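Local coordinates for tryptophane-5-halogenase (Microbispora sp. ATCC PTA-5024, PDB 5UAO), which catalyses the flavin-dependent chlorination of a tryptophan at its 5-position in the lanthipeptide NAI-107 during the maturation of that peptide, at residues Met147-Asp152 and Lys271-Ala276; Thr100-Ile105 and Ala118-Gly123; Ala173-Asn178 and Thr286-Glu291. One frame throughout, in Å; residues are numbered along the deposited sequence.

Contact 1. Residues Met147-Asp152 and Lys271-Ala276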
loop_
_atom_site.group_PDB
_atom_site.type_symbol
_atom_site.label_atom_id
_atom_site.label_comp_id
_atom_site.label_asym_id
_atom_site.label_seq_id
_atom_site.Cartn_x
_atom_site.Cartn_y
_atom_site.Cartn_z
ATOM N N MET A 147 21.100 20.557 5.599
ATOM C CA MET A 147 22.030 21.719 5.772
ATOM C C MET A 147 21.713 22.584 7.021
ATOM O O MET A 147 22.595 23.038 7.720
ATOM C CB MET A 147 22.057 22.587 4.521
ATOM C CG MET A 147 22.585 21.901 3.277
ATOM S SD MET A 147 22.311 22.904 1.810
ATOM C CE MET A 147 22.994 21.855 0.544
ATOM N N LEU A 148 20.443 22.791 7.328
ATOM C CA LEU A 148 20.096 23.461 8.590
ATOM C C LEU A 148 20.627 22.694 9.806
ATOM O O LEU A 148 21.294 23.248 10.703
ATOM C CB LEU A 148 18.587 23.668 8.636
ATOM C CG LEU A 148 18.082 24.756 7.670
ATOM C CD1 LEU A 148 16.652 24.500 7.239
ATOM C CD2 LEU A 148 18.167 26.086 8.436
ATOM N N MET A 149 20.477 21.371 9.766
ATOM C CA MET A 149 21.028 20.565 10.868
ATOM C C MET A 149 22.555 20.675 11.049
ATOM O O MET A 149 23.042 20.847 12.180
ATOM C CB MET A 149 20.578 19.117 10.737
ATOM C CG MET A 149 19.083 18.892 10.926
ATOM S SD MET A 149 18.719 17.082 10.947
ATOM C CE MET A 149 18.510 16.884 9.351
ATOM N N THR A 150 23.302 20.551 9.968
ATOM C CA THR A 150 24.760 20.733 10.081
ATOM C C THR A 150 25.196 22.178 10.446
ATOM O O THR A 150 26.260 22.374 11.018
ATOM C CB THR A 150 25.556 20.232 8.862
ATOM O OG1 THR A 150 25.124 20.914 7.675
ATOM C CG2 THR A 150 25.354 18.717 8.696
ATOM N N GLU A 151 24.374 23.161 10.155
ATOM C CA GLU A 151 24.617 24.529 10.633
ATOM C C GLU A 151 24.113 24.772 12.049
ATOM O O GLU A 151 24.402 25.828 12.597
ATOM C CB GLU A 151 23.929 25.541 9.733
ATOM C CG GLU A 151 24.322 25.463 8.280
ATOM C CD GLU A 151 25.551 26.289 7.932
ATOM O OE1 GLU A 151 26.016 27.112 8.759
ATOM O OE2 GLU A 151 26.019 26.111 6.788
ATOM N N ASP A 152 23.376 23.831 12.659
ATOM C CA ASP A 152 22.652 24.073 13.903
ATOM C C ASP A 152 21.798 25.361 13.816
ATOM O O ASP A 152 21.793 26.187 14.731
ATOM C CB ASP A 152 23.586 24.121 15.146
ATOM C CG ASP A 152 24.140 22.732 15.530
ATOM O OD1 ASP A 152 23.400 21.785 15.526
ATOM O OD2 ASP A 152 25.349 22.565 15.787
ATOM N N LYS A 271 20.122 22.327 20.067
ATOM C CA LYS A 271 20.289 21.621 18.802
ATOM C C LYS A 271 18.921 21.287 18.161
ATOM O O LYS A 271 18.015 20.801 18.843
ATOM C CB LYS A 271 21.121 20.333 19.005
ATOM C CG LYS A 271 22.558 20.601 19.396
ATOM C CD LYS A 271 23.282 19.325 19.849
ATOM C CE LYS A 271 22.785 18.831 21.206
ATOM N NZ LYS A 271 23.299 19.522 22.392
ATOM N N PRO A 272 18.745 21.604 16.874
ATOM C CA PRO A 272 17.442 21.394 16.210
ATOM C C PRO A 272 17.239 19.999 15.642
ATOM O O PRO A 272 16.802 19.821 14.491
ATOM C CB PRO A 272 17.454 22.461 15.087
ATOM C CG PRO A 272 18.890 22.581 14.720
ATOM C CD PRO A 272 19.614 22.478 16.043
ATOM N N TYR A 273 17.498 19.011 16.482
ATOM C CA TYR A 273 17.448 17.655 16.115
ATOM C C TYR A 273 17.676 16.752 17.354
ATOM O O TYR A 273 18.198 17.165 18.392
ATOM C CB TYR A 273 18.482 17.366 14.980
ATOM C CG TYR A 273 19.870 17.854 15.299
ATOM C CD1 TYR A 273 20.710 17.138 16.196
ATOM C CD2 TYR A 273 20.358 18.988 14.681
ATOM C CE1 TYR A 273 21.977 17.626 16.509
ATOM C CE2 TYR A 273 21.614 19.477 14.958
ATOM C CZ TYR A 273 22.409 18.822 15.855
ATOM O OH TYR A 273 23.637 19.308 16.103
ATOM N N THR A 274 17.318 15.490 17.203
ATOM C CA THR A 274 17.667 14.460 18.153
ATOM C C THR A 274 19.030 13.909 17.697
ATOM O O THR A 274 19.293 13.790 16.478
ATOM C CB THR A 274 16.595 13.361 18.106
ATOM O OG1 THR A 274 15.343 13.874 18.581
ATOM C CG2 THR A 274 16.981 12.207 18.905
ATOM N N THR A 275 19.894 13.547 18.632
ATOM C CA THR A 275 21.175 12.929 18.263
ATOM C C THR A 275 21.110 11.447 18.688
ATOM O O THR A 275 20.567 11.113 19.773
ATOM C CB THR A 275 22.346 13.647 18.949
ATOM O OG1 THR A 275 22.347 15.035 18.572
ATOM C CG2 THR A 275 23.710 13.016 18.586
ATOM N N ALA A 276 21.633 10.586 17.830
ATOM C CA ALA A 276 21.783 9.160 18.116
ATOM C C ALA A 276 23.250 8.838 17.975
ATOM O O ALA A 276 23.812 8.941 16.864
ATOM C CB ALA A 276 20.991 8.347 17.120
HETATM O O HOH W 1 24.633 18.597 13.231
#
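Tyr273 hands the hydrogen of its OH to Asp152 OD1, a short bond of 2.6 Å between OH and OD1 made on the syn lone pair of the carboxylate, the side of its other oxygen. The carboxylate and the phenol ring lie 27° apart, and Asp152 OD1 reaches the ring at its edge, near the ring plane. Tyr273 CG sits between its own backbone N and carbonyl carbon (chi1 51°), which turns the ring toward the end of helix 144-151. Met149 crosses the ring at a slant: its CB and CG both come to 4.0 Å from Tyr273 CD2, and SD, set by an extended chi2 (-173°), stands 5.4 Å from the centroid of the Tyr273 ring in an oblique Met-aromatic contact. A water donates to Met149 O at 2.9 Å and, weakly, to Tyr273 OH, joining the helix carbonyl to the phenol. Pro272, centre of an inverse gamma turn, sets its CD 3.9 Å from Asp152 OD1. Lys271 lays its CB over one face of the Tyr273 ring while its amine turns away to a salt bridge with Asp293. A phenylalanine in place of Tyr273 would keep the ring beside Met149 but would probably leave the Asp152 carboxylate without its hydroxyl mate and the water with one partner fewer. Asp152 N also bonds back to Met149 O, 3.0 Å away, and Arg504 holds the Asp152 carbonyl, fixing the backbone from which the carboxylate extends. With its positive phi, Asp152 closes helix 144-151 in a Schellman motif, and the contact docks this C-terminal helix end on the loop leading into strand 274-279, a strand of the mixed sheet of the tryptophan halogenase fold.

Contact 2. Residues Thr100-Ile105 and Ala118-Gly123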
loop_
_atom_site.group_PDB
_atom_site.type_symbol
_atom_site.label_atom_id
_atom_site.label_comp_id
_atom_site.label_asym_id
_atom_site.label_seq_id
_atom_site.Cartn_x
_atom_site.Cartn_y
_atom_site.Cartn_z
ATOM N N THR A 100 10.750 22.034 22.011
ATOM C CA THR A 100 11.748 22.358 21.020
ATOM C C THR A 100 11.500 21.632 19.698
ATOM O O THR A 100 10.551 20.816 19.560
ATOM C CB THR A 100 13.153 22.017 21.497
ATOM O OG1 THR A 100 13.163 20.658 21.815
ATOM C CG2 THR A 100 13.479 22.801 22.722
ATOM N N TRP A 101 12.333 21.942 18.720
ATOM C CA TRP A 101 12.088 21.554 17.387
ATOM C C TRP A 101 13.071 20.496 16.955
ATOM O O TRP A 101 14.276 20.575 17.254
ATOM C CB TRP A 101 12.142 22.725 16.391
ATOM C CG TRP A 101 11.049 23.727 16.553
ATOM C CD1 TRP A 101 9.840 23.586 17.173
ATOM C CD2 TRP A 101 11.131 25.083 16.130
ATOM N NE1 TRP A 101 9.133 24.824 17.133
ATOM C CE2 TRP A 101 9.924 25.737 16.508
ATOM C CE3 TRP A 101 12.115 25.810 15.466
ATOM C CZ2 TRP A 101 9.667 27.087 16.184
ATOM C CZ3 TRP A 101 11.852 27.133 15.145
ATOM C CH2 TRP A 101 10.634 27.754 15.515
ATOM N N LYS A 102 12.532 19.563 16.192
ATOM C CA LYS A 102 13.326 18.419 15.635
ATOM C C LYS A 102 13.196 18.420 14.101
ATOM O O LYS A 102 12.116 18.226 13.564
ATOM C CB LYS A 102 12.827 17.146 16.244
ATOM C CG LYS A 102 13.552 15.912 15.753
ATOM C CD LYS A 102 12.763 14.650 16.077
ATOM C CE LYS A 102 13.456 13.427 15.540
ATOM N NZ LYS A 102 12.572 12.250 15.714
ATOM N N LEU A 103 14.275 18.775 13.419
ATOM C CA LEU A 103 14.365 18.856 11.982
ATOM C C LEU A 103 14.769 17.490 11.428
ATOM O O LEU A 103 14.656 17.204 10.201
ATOM C CB LEU A 103 15.447 19.879 11.571
ATOM C CG LEU A 103 15.187 21.337 11.953
ATOM C CD1 LEU A 103 16.212 22.264 11.373
ATOM C CD2 LEU A 103 13.823 21.716 11.463
ATOM N N GLY A 104 15.226 16.658 12.339
ATOM C CA GLY A 104 15.637 15.299 12.011
ATOM C C GLY A 104 16.466 14.670 13.114
ATOM O O GLY A 104 16.401 15.071 14.280
ATOM N N ILE A 105 17.184 13.605 12.732
ATOM C CA ILE A 105 18.080 12.916 13.617
ATOM C C ILE A 105 19.519 13.041 13.069
ATOM O O ILE A 105 19.788 12.798 11.872
ATOM C CB ILE A 105 17.740 11.421 13.732
ATOM C CG1 ILE A 105 16.335 11.214 14.281
ATOM C CG2 ILE A 105 18.801 10.728 14.547
ATOM C CD1 ILE A 105 15.786 9.804 14.258
ATOM N N ALA A 118 19.719 12.826 9.062
ATOM C CA ALA A 118 18.517 12.314 8.494
ATOM C C ALA A 118 17.388 13.299 8.760
ATOM O O ALA A 118 16.809 13.297 9.847
ATOM C CB ALA A 118 18.197 10.980 9.157
ATOM N N PRO A 119 16.988 14.036 7.744
ATOM C CA PRO A 119 16.003 15.072 7.893
ATOM C C PRO A 119 14.571 14.619 7.565
ATOM O O PRO A 119 14.365 13.599 6.939
ATOM C CB PRO A 119 16.504 16.124 6.897
ATOM C CG PRO A 119 16.921 15.286 5.750
ATOM C CD PRO A 119 17.546 14.040 6.366
ATOM N N PHE A 120 13.575 15.419 7.936
ATOM C CA PHE A 120 12.172 15.101 7.647
ATOM C C PHE A 120 11.669 15.633 6.272
ATOM O O PHE A 120 10.546 15.312 5.881
ATOM C CB PHE A 120 11.270 15.756 8.694
ATOM C CG PHE A 120 11.246 15.068 10.035
ATOM C CD1 PHE A 120 10.822 13.723 10.151
ATOM C CD2 PHE A 120 11.552 15.777 11.191
ATOM C CE1 PHE A 120 10.807 13.093 11.408
ATOM C CE2 PHE A 120 11.465 15.184 12.453
ATOM C CZ PHE A 120 11.110 13.841 12.572
ATOM N N ASP A 121 12.453 16.466 5.586
ATOM C CA ASP A 121 11.927 17.320 4.476
ATOM C C ASP A 121 12.183 16.890 3.032
ATOM O O ASP A 121 12.111 17.711 2.075
ATOM C CB ASP A 121 12.506 18.700 4.586
ATOM C CG ASP A 121 13.992 18.728 4.282
ATOM O OD1 ASP A 121 14.672 17.677 4.394
ATOM O OD2 ASP A 121 14.473 19.829 3.955
ATOM N N TRP A 122 12.507 15.637 2.852
ATOM C CA TRP A 122 12.389 15.064 1.530
ATOM C C TRP A 122 11.169 15.551 0.771
ATOM O O TRP A 122 10.061 15.546 1.319
ATOM C CB TRP A 122 12.216 13.606 1.714
ATOM C CG TRP A 122 13.381 12.992 1.427
ATOM C CD1 TRP A 122 14.440 12.783 2.253
ATOM C CD2 TRP A 122 13.722 12.489 0.148
ATOM N NE1 TRP A 122 15.425 12.122 1.557
ATOM C CE2 TRP A 122 15.001 11.921 0.261
ATOM C CE3 TRP A 122 13.045 12.432 -1.081
ATOM C CZ2 TRP A 122 15.641 11.302 -0.825
ATOM C CZ3 TRP A 122 13.658 11.822 -2.147
ATOM C CH2 TRP A 122 14.957 11.261 -2.018
ATOM N N GLY A 123 11.343 15.963 -0.481
ATOM C CA GLY A 123 10.223 16.610 -1.158
ATOM C C GLY A 123 10.442 18.100 -1.290
ATOM O O GLY A 123 11.299 18.524 -2.117
#
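Lys102 points its CG opposite the backbone N (chi1 180°) and stays extended from there on, while Phe120 swings its CG away from its own carbonyl carbon (chi1 -76°), and the two side chains meet crosswise, at about a right angle. The methylene groups of Lys102 run past the far end of the ring, with CE 3.8 Å from Phe120 CZ and CD 3.9 Å from Phe120 CE2. The amine, still beside the ring, bonds to Thr74 O, a partner beyond the two segments. Lys102 O comes to the ring edge in the ring plane, 3.3 Å from Phe120 CE2, where the slightly positive rim of the ring suits a carbonyl oxygen. Leu103 O, close by, accepts the bond from Phe120 N at 3.1 Å, its donor tilted 24° from the carbonyl plane. These groups flank the open end of a beta hairpin, strands 104-108 and 116-119, the latter an edge strand of the seven-stranded mixed sheet. Ile105 and Ala118 form the antiparallel hydrogen-bonded pair: Ile105 N gives to Ala118 O at 2.9 Å, and Ala118 N to Ile105 O at 2.8 Å, the latter nearly along the C=O axis. Their side chains lie on the same sheet face. Gly104 and Pro119 follow as a non-hydrogen-bonded pair with CA atoms only 4.1 Å apart, and a CB on Gly104 would run into Ala118 O and Pro119 CA. In that close approach Gly104 CA makes a CA-H...O contact of 3.2 Å with Ala118 O, and Pro119 CA does likewise with Leu103 O. Leu103 directs its side chain away from the hairpin partner, onto Gln145 and Met149 of helix 144-151, which also receive Pro119.

Contact 3. Residues Ala173-Asn178 and Thr286-Glu291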
loop_
_atom_site.group_PDB
_atom_site.type_symbol
_atom_site.label_atom_id
_atom_site.label_comp_id
_atom_site.label_asym_id
_atom_site.label_seq_id
_atom_site.Cartn_x
_atom_site.Cartn_y
_atom_site.Cartn_z
ATOM N N ALA A 173 9.187 18.205 13.744
ATOM C CA ALA A 173 8.516 17.580 14.872
ATOM C C ALA A 173 8.935 18.267 16.150
ATOM O O ALA A 173 9.659 19.283 16.133
ATOM C CB ALA A 173 8.847 16.115 14.926
ATOM N N TYR A 174 8.357 17.797 17.247
ATOM C CA TYR A 174 8.644 18.360 18.532
ATOM C C TYR A 174 9.531 17.441 19.358
ATOM O O TYR A 174 9.436 16.189 19.314
ATOM C CB TYR A 174 7.376 18.550 19.331
ATOM C CG TYR A 174 6.355 19.560 18.779
ATOM C CD1 TYR A 174 6.749 20.804 18.313
ATOM C CD2 TYR A 174 4.986 19.289 18.844
ATOM C CE1 TYR A 174 5.815 21.709 17.834
ATOM C CE2 TYR A 174 4.028 20.231 18.416
ATOM C CZ TYR A 174 4.465 21.435 17.898
ATOM O OH TYR A 174 3.526 22.382 17.471
ATOM N N HIS A 175 10.286 18.071 20.222
ATOM C CA HIS A 175 10.776 17.410 21.454
ATOM C C HIS A 175 10.003 18.018 22.634
ATOM O O HIS A 175 9.825 19.273 22.728
ATOM C CB HIS A 175 12.260 17.675 21.695
ATOM C CG HIS A 175 13.186 17.285 20.601
ATOM N ND1 HIS A 175 14.009 18.202 19.976
ATOM C CD2 HIS A 175 13.542 16.078 20.096
ATOM C CE1 HIS A 175 14.757 17.588 19.077
ATOM N NE2 HIS A 175 14.515 16.296 19.157
ATOM N N MET A 176 9.518 17.153 23.521
ATOM C CA MET A 176 8.590 17.530 24.612
ATOM C C MET A 176 8.998 16.862 25.932
ATOM O O MET A 176 9.062 15.619 26.031
ATOM C CB MET A 176 7.152 17.128 24.278
ATOM C CG MET A 176 6.646 17.678 22.961
ATOM S SD MET A 176 5.137 16.876 22.404
ATOM C CE MET A 176 5.746 15.240 22.054
ATOM N N ASP A 177 9.296 17.682 26.924
ATOM C CA ASP A 177 9.478 17.222 28.275
ATOM C C ASP A 177 8.301 16.419 28.727
ATOM O O ASP A 177 7.163 16.885 28.700
ATOM C CB ASP A 177 9.659 18.420 29.211
ATOM C CG ASP A 177 9.865 18.004 30.630
ATOM O OD1 ASP A 177 11.038 17.713 30.915
ATOM O OD2 ASP A 177 8.885 17.958 31.441
ATOM N N ASN A 178 8.562 15.176 29.112
ATOM C CA ASN A 178 7.503 14.281 29.408
ATOM C C ASN A 178 6.631 14.644 30.576
ATOM O O ASN A 178 5.415 14.478 30.497
ATOM C CB ASN A 178 8.009 12.860 29.653
ATOM C CG ASN A 178 6.899 11.896 29.506
ATOM O OD1 ASN A 178 6.325 11.759 28.394
ATOM N ND2 ASN A 178 6.491 11.291 30.614
ATOM N N THR A 286 20.186 12.087 22.521
ATOM C CA THR A 286 20.263 13.421 23.079
ATOM C C THR A 286 19.078 14.207 22.532
ATOM O O THR A 286 19.005 14.461 21.308
ATOM C CB THR A 286 21.562 14.159 22.688
ATOM O OG1 THR A 286 22.725 13.456 23.144
ATOM C CG2 THR A 286 21.599 15.547 23.354
ATOM N N ILE A 287 18.152 14.555 23.430
ATOM C CA ILE A 287 16.898 15.232 23.106
ATOM C C ILE A 287 16.915 16.587 23.853
ATOM O O ILE A 287 16.745 16.606 25.087
ATOM C CB ILE A 287 15.673 14.348 23.511
ATOM C CG1 ILE A 287 15.592 13.127 22.593
ATOM C CG2 ILE A 287 14.395 15.161 23.482
ATOM C CD1 ILE A 287 14.621 12.067 23.050
ATOM N N PRO A 288 17.094 17.708 23.128
ATOM C CA PRO A 288 17.088 19.045 23.769
ATOM C C PRO A 288 15.733 19.440 24.336
ATOM O O PRO A 288 14.712 19.260 23.656
ATOM C CB PRO A 288 17.444 19.957 22.601
ATOM C CG PRO A 288 18.357 19.120 21.797
ATOM C CD PRO A 288 17.676 17.787 21.781
ATOM N N THR A 289 15.723 19.946 25.566
ATOM C CA THR A 289 14.587 20.732 26.108
ATOM C C THR A 289 15.103 22.150 26.402
ATOM O O THR A 289 16.323 22.378 26.309
ATOM C CB THR A 289 13.952 20.120 27.371
ATOM O OG1 THR A 289 14.858 20.283 28.469
ATOM C CG2 THR A 289 13.616 18.662 27.187
ATOM N N PRO A 290 14.210 23.120 26.705
ATOM C CA PRO A 290 14.800 24.469 26.923
ATOM C C PRO A 290 15.747 24.513 28.129
ATOM O O PRO A 290 16.743 25.211 28.077
ATOM C CB PRO A 290 13.563 25.404 27.075
ATOM C CG PRO A 290 12.463 24.667 26.322
ATOM C CD PRO A 290 12.738 23.184 26.596
ATOM N N GLU A 291 15.543 23.668 29.113
ATOM C CA GLU A 291 16.317 23.758 30.364
ATOM C C GLU A 291 17.634 22.943 30.304
ATOM O O GLU A 291 18.591 23.347 30.909
ATOM C CB GLU A 291 15.445 23.441 31.617
ATOM C CG GLU A 291 14.906 22.028 31.767
ATOM C CD GLU A 291 13.607 21.716 30.943
ATOM O OE1 GLU A 291 13.095 22.645 30.191
ATOM O OE2 GLU A 291 13.135 20.506 31.026
HETATM O O HOH W 2 11.533 19.950 24.740
#
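His175 carries the apolar part of this contact. Pro288 CD lies over one face of its imidazole, offset toward the rim, in a CH-pi contact of 4.2 Å from Pro288 CD to the ring centroid. Ile287 CG2, set opposite its backbone N, reaches the ring obliquely, 3.6 Å from His175 CD2; the Ile287 side chain also lies about 4 Å from the bound FAD. Both ring nitrogens have polar partners, ND1 with Thr100 OG1 and NE2 with Thr274 OG1, which fix the rotation of the imidazole.

Water provides the polar bridge: one molecule donates, weakly in both cases, to His175 O and Pro288 O.

Charge enters at the other end, where Asp177 OD1 and Glu291 OE2, both acceptors, stand 3.5 Å apart with carboxylate planes 68° from each other. Arg180 and Arg98 form salt bridges with Glu291 OE1 and probably ease this repulsion. The other oxygen of Asp177, OD2, caps helix 178-191 by accepting from Arg180 N.

The contact sets strand 173-175, paired with strand 100-102, and the start of helix 178-191 against the end of strand 282-288, which lies between strands 274-279 and 293-299 in the larger sheet.

In the fold
From the N terminus, contact 2 closes first, a short hairpin loop whose ends are 13 residues apart. Contact 1 opens next with helix 144-151, and contact 3 opens before it closes, at strand 173-175; contact 1 then closes at Lys271-Ala276 and contact 3 at Thr286-Glu291, so these two long loops cross while contact 2 stands in series before both. Strands 104-108, 274-279 and 282-288 lie side by side in the mixed sheet: Thr274 N meets Gly104 O, and Thr275 O meets Thr286 N. Thr100 O with His175 N pairs the small two-stranded sheet, and Thr100 OG1 with Pro288 O joins it to the larger one.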